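Local coordinates for protein peroxinectin A (Dictyostelium discoideum, PDB 6ERC) that uses hydrogen peroxide to oxidise phenolic donors, and also iodide and thiocyanate, as a secreted haem peroxidase of a social amoeba, at residues Asn91-Lys96 against Met114-Thr119. Numbering follows the deposited sequence.
Sequences NSWPIK and MNYFRT
I95 and M114 face each other as an antiparallel hydrogen-bonded pair. I95 N donates to M114 O at 2.9 Å, and M114 N donates back to I95 O. On their buried face I95 CG2 touches M114 CE at 3.7 Å, and I95 CG1 packs against Y116 CB at 3.6 Å. CG of Y116 is anti to its backbone N (chi1 177°), beside the carbonyl carbon, and W93 O meets the ring obliquely, 3.3 Å from Y116 CD1. Y116 OH is hydrogen-bonded to D389 OD2. At the other end R118 N donates almost straight to N91 O at 2.7 Å. The R118 side chain runs beside that of N91, R118 CD 3.6 Å from N91 ND2, with guanidinium and amide planes 13° apart. The guanidinium forms a salt bridge with D389 and hydrogen-bonds N36 O. The S92 and F117 side is looser and more exposed. S92 CB lies 4.0 Å from F117 CE2, and a water joins S92 OG to Y116 N. The W93 N to Y116 O bond is bent, 137° at the hydrogen. This irregular antiparallel ladder edges a small sheet, packed by Y116 and W93 on helix 379-390 beside the haem pocket of the animal haem peroxidase fold.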
loop_
_atom_site.group_PDB
_atom_site.type_symbol
_atom_site.label_atom_id
_atom_site.label_comp_id
_atom_site.label_asym_id
_atom_site.label_seq_id
_atom_site.Cartn_x
_atom_site.Cartn_y
_atom_site.Cartn_z
ATOM N N ASN A 91 -6.613 16.672 -13.398
ATOM C CA ASN A 91 -6.021 16.569 -14.730
ATOM C C ASN A 91 -6.556 15.279 -15.338
ATOM O O ASN A 91 -5.960 14.211 -15.181
ATOM C CB ASN A 91 -4.499 16.571 -14.650
ATOM C CG ASN A 91 -3.844 16.647 -16.009
ATOM O OD1 ASN A 91 -4.426 17.165 -16.959
ATOM N ND2 ASN A 91 -2.627 16.127 -16.111
ATOM N N SER A 92 -7.681 15.384 -16.035
ATOM C CA SER A 92 -8.460 14.212 -16.414
ATOM C C SER A 92 -7.872 13.538 -17.650
ATOM O O SER A 92 -7.740 14.166 -18.706
ATOM C CB SER A 92 -9.911 14.615 -16.663
ATOM O OG SER A 92 -10.685 13.498 -17.054
ATOM N N TRP A 93 -7.519 12.258 -17.513
ATOM C CA TRP A 93 -7.228 11.369 -18.636
ATOM C C TRP A 93 -8.140 10.156 -18.485
ATOM O O TRP A 93 -7.708 9.098 -18.003
ATOM C CB TRP A 93 -5.759 10.951 -18.674
ATOM C CG TRP A 93 -5.460 9.917 -19.731
ATOM C CD1 TRP A 93 -6.111 9.742 -20.920
ATOM C CD2 TRP A 93 -4.442 8.907 -19.684
ATOM N NE1 TRP A 93 -5.561 8.695 -21.614
ATOM C CE2 TRP A 93 -4.534 8.165 -20.879
ATOM C CE3 TRP A 93 -3.462 8.562 -18.750
ATOM C CZ2 TRP A 93 -3.683 7.098 -21.162
ATOM C CZ3 TRP A 93 -2.619 7.502 -19.034
ATOM C CH2 TRP A 93 -2.733 6.784 -20.229
ATOM N N PRO A 94 -9.406 10.271 -18.885
ATOM C CA PRO A 94 -10.366 9.195 -18.615
ATOM C C PRO A 94 -9.913 7.854 -19.173
ATOM O O PRO A 94 -9.103 7.769 -20.100
ATOM C CB PRO A 94 -11.647 9.680 -19.306
ATOM C CG PRO A 94 -11.494 11.164 -19.387
ATOM C CD PRO A 94 -10.032 11.407 -19.581
ATOM N N ILE A 95 -10.448 6.794 -18.579
ATOM C CA ILE A 95 -10.190 5.432 -19.031
ATOM C C ILE A 95 -11.246 5.068 -20.061
ATOM O O ILE A 95 -12.440 5.020 -19.747
ATOM C CB ILE A 95 -10.204 4.441 -17.859
ATOM C CG1 ILE A 95 -9.241 4.919 -16.775
ATOM C CG2 ILE A 95 -9.861 3.036 -18.350
ATOM C CD1 ILE A 95 -8.993 3.926 -15.646
ATOM N N LYS A 96 -10.808 4.811 -21.289
ATOM C CA LYS A 96 -11.735 4.476 -22.359
ATOM C C LYS A 96 -12.248 3.052 -22.186
ATOM O O LYS A 96 -11.475 2.129 -21.910
ATOM C CB LYS A 96 -11.053 4.636 -23.718
ATOM C CG LYS A 96 -10.826 6.083 -24.130
ATOM C CD LYS A 96 -10.255 6.182 -25.538
ATOM C CE LYS A 96 -10.176 7.630 -26.003
ATOM N NZ LYS A 96 -9.486 7.765 -27.316
ATOM N N MET A 114 -14.398 5.521 -17.692
ATOM C CA MET A 114 -14.277 5.469 -16.244
ATOM C C MET A 114 -13.386 6.614 -15.787
ATOM O O MET A 114 -12.367 6.909 -16.418
ATOM C CB MET A 114 -13.697 4.133 -15.781
ATOM C CG MET A 114 -14.614 2.952 -16.025
ATOM S SD MET A 114 -13.875 1.389 -15.525
ATOM C CE MET A 114 -12.638 1.179 -16.801
ATOM N N ASN A 115 -13.778 7.262 -14.694
ATOM C CA ASN A 115 -13.033 8.411 -14.199
ATOM C C ASN A 115 -11.574 8.048 -13.953
ATOM O O ASN A 115 -11.270 6.997 -13.381
ATOM C CB ASN A 115 -13.665 8.928 -12.904
ATOM C CG ASN A 115 -15.063 9.465 -13.113
ATOM O OD1 ASN A 115 -16.009 8.705 -13.330
ATOM N ND2 ASN A 115 -15.204 10.785 -13.044
ATOM N N TYR A 116 -10.670 8.919 -14.397
ATOM C CA TYR A 116 -9.269 8.831 -14.007
ATOM C C TYR A 116 -8.653 10.217 -14.067
ATOM O O TYR A 116 -8.846 10.946 -15.046
ATOM C CB TYR A 116 -8.482 7.873 -14.903
ATOM C CG TYR A 116 -7.009 7.813 -14.559
ATOM C CD1 TYR A 116 -6.113 8.735 -15.087
ATOM C CD2 TYR A 116 -6.515 6.838 -13.703
ATOM C CE1 TYR A 116 -4.773 8.685 -14.773
ATOM C CE2 TYR A 116 -5.173 6.780 -13.386
ATOM C CZ TYR A 116 -4.308 7.705 -13.923
ATOM O OH TYR A 116 -2.971 7.652 -13.610
ATOM N N PHE A 117 -7.905 10.566 -13.026
ATOM C CA PHE A 117 -7.221 11.846 -12.934
ATOM C C PHE A 117 -5.734 11.597 -12.757
ATOM O O PHE A 117 -5.334 10.764 -11.939
ATOM C CB PHE A 117 -7.776 12.674 -11.780
ATOM C CG PHE A 117 -9.176 13.153 -12.006
ATOM C CD1 PHE A 117 -10.256 12.343 -11.702
ATOM C CD2 PHE A 117 -9.412 14.410 -12.531
ATOM C CE1 PHE A 117 -11.550 12.782 -11.916
ATOM C CE2 PHE A 117 -10.701 14.856 -12.746
ATOM C CZ PHE A 117 -11.773 14.042 -12.439
ATOM N N ARG A 118 -4.923 12.313 -13.527
ATOM C CA ARG A 118 -3.492 12.057 -13.538
ATOM C C ARG A 118 -2.851 12.526 -12.238
ATOM O O ARG A 118 -3.320 13.462 -11.583
ATOM C CB ARG A 118 -2.838 12.745 -14.736
ATOM C CG ARG A 118 -3.352 12.240 -16.081
ATOM C CD ARG A 118 -2.513 12.750 -17.243
ATOM N NE ARG A 118 -1.168 12.180 -17.246
ATOM C CZ ARG A 118 -0.281 12.349 -18.222
ATOM N NH1 ARG A 118 -0.590 13.070 -19.289
ATOM N NH2 ARG A 118 0.918 11.793 -18.133
ATOM N N THR A 119 -1.766 11.855 -11.867
ATOM C CA THR A 119 -1.090 12.139 -10.611
ATOM C C THR A 119 -0.485 13.535 -10.612
ATOM O O THR A 119 0.017 14.013 -11.631
ATOM C CB THR A 119 0.001 11.103 -10.359
ATOM O OG1 THR A 119 -0.571 9.794 -10.450
ATOM C CG2 THR A 119 0.616 11.293 -8.975
HETATM O O HOH W 1 -11.704 11.075 -15.854
#